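Local coordinates for hypothetical protein (Legionella pneumophila subsp. pneumophila, PDB 4KH9) that is of unknown function but binds calcium and is built from three domains, the last two with E-set-like folds, at residues Leu95-Leu98 against Lys99-Ser102. Residues are numbered along the deposited sequence; the frame is centred on the assembly and turned at random.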
ATOM      1  N   LEU A  95     -35.595   3.456 -17.328  1.00 42.15           N
ATOM      2  CA  LEU A  95     -35.443   2.378 -16.360  1.00 42.85           C
ATOM      3  C   LEU A  95     -35.249   1.077 -17.105  1.00 45.58           C
ATOM      4  O   LEU A  95     -36.132   0.648 -17.860  1.00 45.82           O
ATOM      5  CB  LEU A  95     -36.665   2.299 -15.415  1.00 44.41           C
ATOM      6  CG  LEU A  95     -36.536   1.356 -14.207  1.00 50.13           C
ATOM      7  CD1 LEU A  95     -35.403   1.784 -13.284  1.00 49.38           C
ATOM      8  CD2 LEU A  95     -37.845   1.309 -13.425  1.00 54.98           C
ATOM      9  N   LEU A  96     -34.087   0.454 -16.909  1.00 39.79           N
ATOM     10  CA  LEU A  96     -33.776  -0.782 -17.606  1.00 38.93           C
ATOM     11  C   LEU A  96     -33.369  -1.918 -16.692  1.00 41.52           C
ATOM     12  O   LEU A  96     -32.688  -1.655 -15.697  1.00 39.95           O
ATOM     13  CB  LEU A  96     -32.582  -0.522 -18.555  1.00 38.89           C
ATOM     14  CG  LEU A  96     -32.730   0.497 -19.660  1.00 43.30           C
ATOM     15  CD1 LEU A  96     -31.350   0.908 -20.172  1.00 43.57           C
ATOM     16  CD2 LEU A  96     -33.609  -0.038 -20.781  1.00 43.49           C
ATOM     17  N   PRO A  97     -33.620  -3.205 -17.082  1.00 38.56           N
ATOM     18  CA  PRO A  97     -32.961  -4.317 -16.371  1.00 37.60           C
ATOM     19  C   PRO A  97     -31.446  -4.088 -16.529  1.00 38.77           C
ATOM     20  O   PRO A  97     -31.047  -3.596 -17.589  1.00 38.17           O
ATOM     21  CB  PRO A  97     -33.484  -5.562 -17.101  1.00 39.89           C
ATOM     22  CG  PRO A  97     -34.716  -5.090 -17.846  1.00 45.09           C
ATOM     23  CD  PRO A  97     -34.342  -3.705 -18.270  1.00 40.32           C
ATOM     24  N   LEU A  98     -30.622  -4.339 -15.501  1.00 34.78           N
ATOM     25  CA  LEU A  98     -29.181  -4.016 -15.569  1.00 34.12           C
ATOM     26  C   LEU A  98     -28.508  -4.546 -16.860  1.00 35.74           C
ATOM     27  O   LEU A  98     -27.773  -3.802 -17.514  1.00 33.24           O
ATOM     28  CB  LEU A  98     -28.437  -4.538 -14.338  1.00 33.95           C
ATOM     29  CG  LEU A  98     -26.979  -4.071 -14.143  1.00 37.51           C
ATOM     30  CD1 LEU A  98     -26.865  -2.538 -14.063  1.00 37.55           C
ATOM     31  CD2 LEU A  98     -26.382  -4.689 -12.878  1.00 38.51           C
ATOM     32  N   LYS A  99     -28.803  -5.797 -17.239  1.00 34.58           N
ATOM     33  CA  LYS A  99     -28.270  -6.453 -18.444  1.00 34.90           C
ATOM     34  C   LYS A  99     -28.504  -5.642 -19.732  1.00 38.89           C
ATOM     35  O   LYS A  99     -27.654  -5.683 -20.617  1.00 37.91           O
ATOM     36  CB  LYS A  99     -28.897  -7.846 -18.625  1.00 38.67           C
ATOM     37  CG  LYS A  99     -28.246  -8.904 -17.786  1.00 57.48           C
ATOM     38  CD  LYS A  99     -28.950 -10.226 -17.998  1.00 65.47           C
ATOM     39  CE  LYS A  99     -28.618 -11.222 -16.917  1.00 67.49           C
ATOM     40  NZ  LYS A  99     -29.603 -12.331 -16.911  1.00 80.33           N
ATOM     41  N   GLU A 100     -29.635  -4.890 -19.826  1.00 35.17           N
ATOM     42  CA  GLU A 100     -29.980  -4.083 -21.005  1.00 34.22           C
ATOM     43  C   GLU A 100     -29.126  -2.800 -21.139  1.00 33.78           C
ATOM     44  O   GLU A 100     -29.129  -2.193 -22.206  1.00 33.99           O
ATOM     45  CB  GLU A 100     -31.476  -3.727 -20.998  1.00 35.81           C
ATOM     46  CG  GLU A 100     -32.309  -4.966 -21.290  1.00 43.81           C
ATOM     47  CD  GLU A 100     -33.784  -4.767 -21.549  1.00 56.52           C
ATOM     48  OE1 GLU A 100     -34.186  -3.646 -21.935  1.00 61.32           O
ATOM     49  OE2 GLU A 100     -34.532  -5.760 -21.421  1.00 60.66           O
ATOM     50  N   ALA A 101     -28.359  -2.432 -20.108  1.00 30.04           N
ATOM     51  CA  ALA A 101     -27.417  -1.308 -20.158  1.00 28.51           C
ATOM     52  C   ALA A 101     -26.062  -1.760 -20.710  1.00 32.53           C
ATOM     53  O   ALA A 101     -25.229  -0.907 -20.978  1.00 35.18           O
ATOM     54  CB  ALA A 101     -27.235  -0.688 -18.775  1.00 28.62           C
ATOM     55  N   SER A 102     -25.828  -3.088 -20.825  1.00 30.32           N
ATOM     56  CA  SER A 102     -24.622  -3.732 -21.398  1.00 30.96           C
ATOM     57  C   SER A 102     -24.837  -4.024 -22.870  1.00 35.13           C
ATOM     58  O   SER A 102     -25.984  -4.016 -23.327  1.00 35.08           O
ATOM     59  CB  SER A 102     -24.284  -5.031 -20.661  1.00 34.04           C
ATOM     60  OG  SER A 102     -25.085  -6.134 -21.078  1.00 37.13           O
TER
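Lys99 O is gripped twice by the same residue. Ser102 OG donates to it over 2.6 Å, lying in the carbonyl plane on a lone pair, while Ser102 N approaches Lys99 O at 3.2 Å. With hydroxyl and amide sharing one acceptor, the serine side chain is folded back against the turn. Two similar backbone bonds precede this one and join 95-98 to 99-102. Glu100 N reaches Pro97 O at 2.9 Å with a bent N-H...O angle of 141°, and Ala101 N reaches Leu98 O at 3.0 Å more straightly, at 156°. Glu100 carries the main side-chain contact. Its CG is turned anti to its own carbonyl carbon (chi1 -71°) and the chain beyond is extended, which brings the carboxylate back against the CD-CG edge of the proline ring. Pro97 CD then sits squarely over the flat face of that group, 3.5 Å from Glu100 CD. One oxygen also brushes the neighbouring leucine, with Glu100 OE1 3.8 Å from Leu96 CD2, the two side chains crossing at about a right angle. Ala101 CB packs against Leu98 O at 3.4 Å. The Leu98 side chain instead leads into the domain, onto Leu86 and Ile88 of strand 86-89 and Leu125 of strand 123-126; Ala101 also meets Ile88 and Leu125. The hydrophobic side of the turn is thus buried, whereas Lys99 and Glu100 are exposed. Three successive i+3 to i bonds make a run of overlapping beta turns of type III and type I that leads from edge strand 95-97 of the N-terminal DUF4785 domain toward helix 104-107.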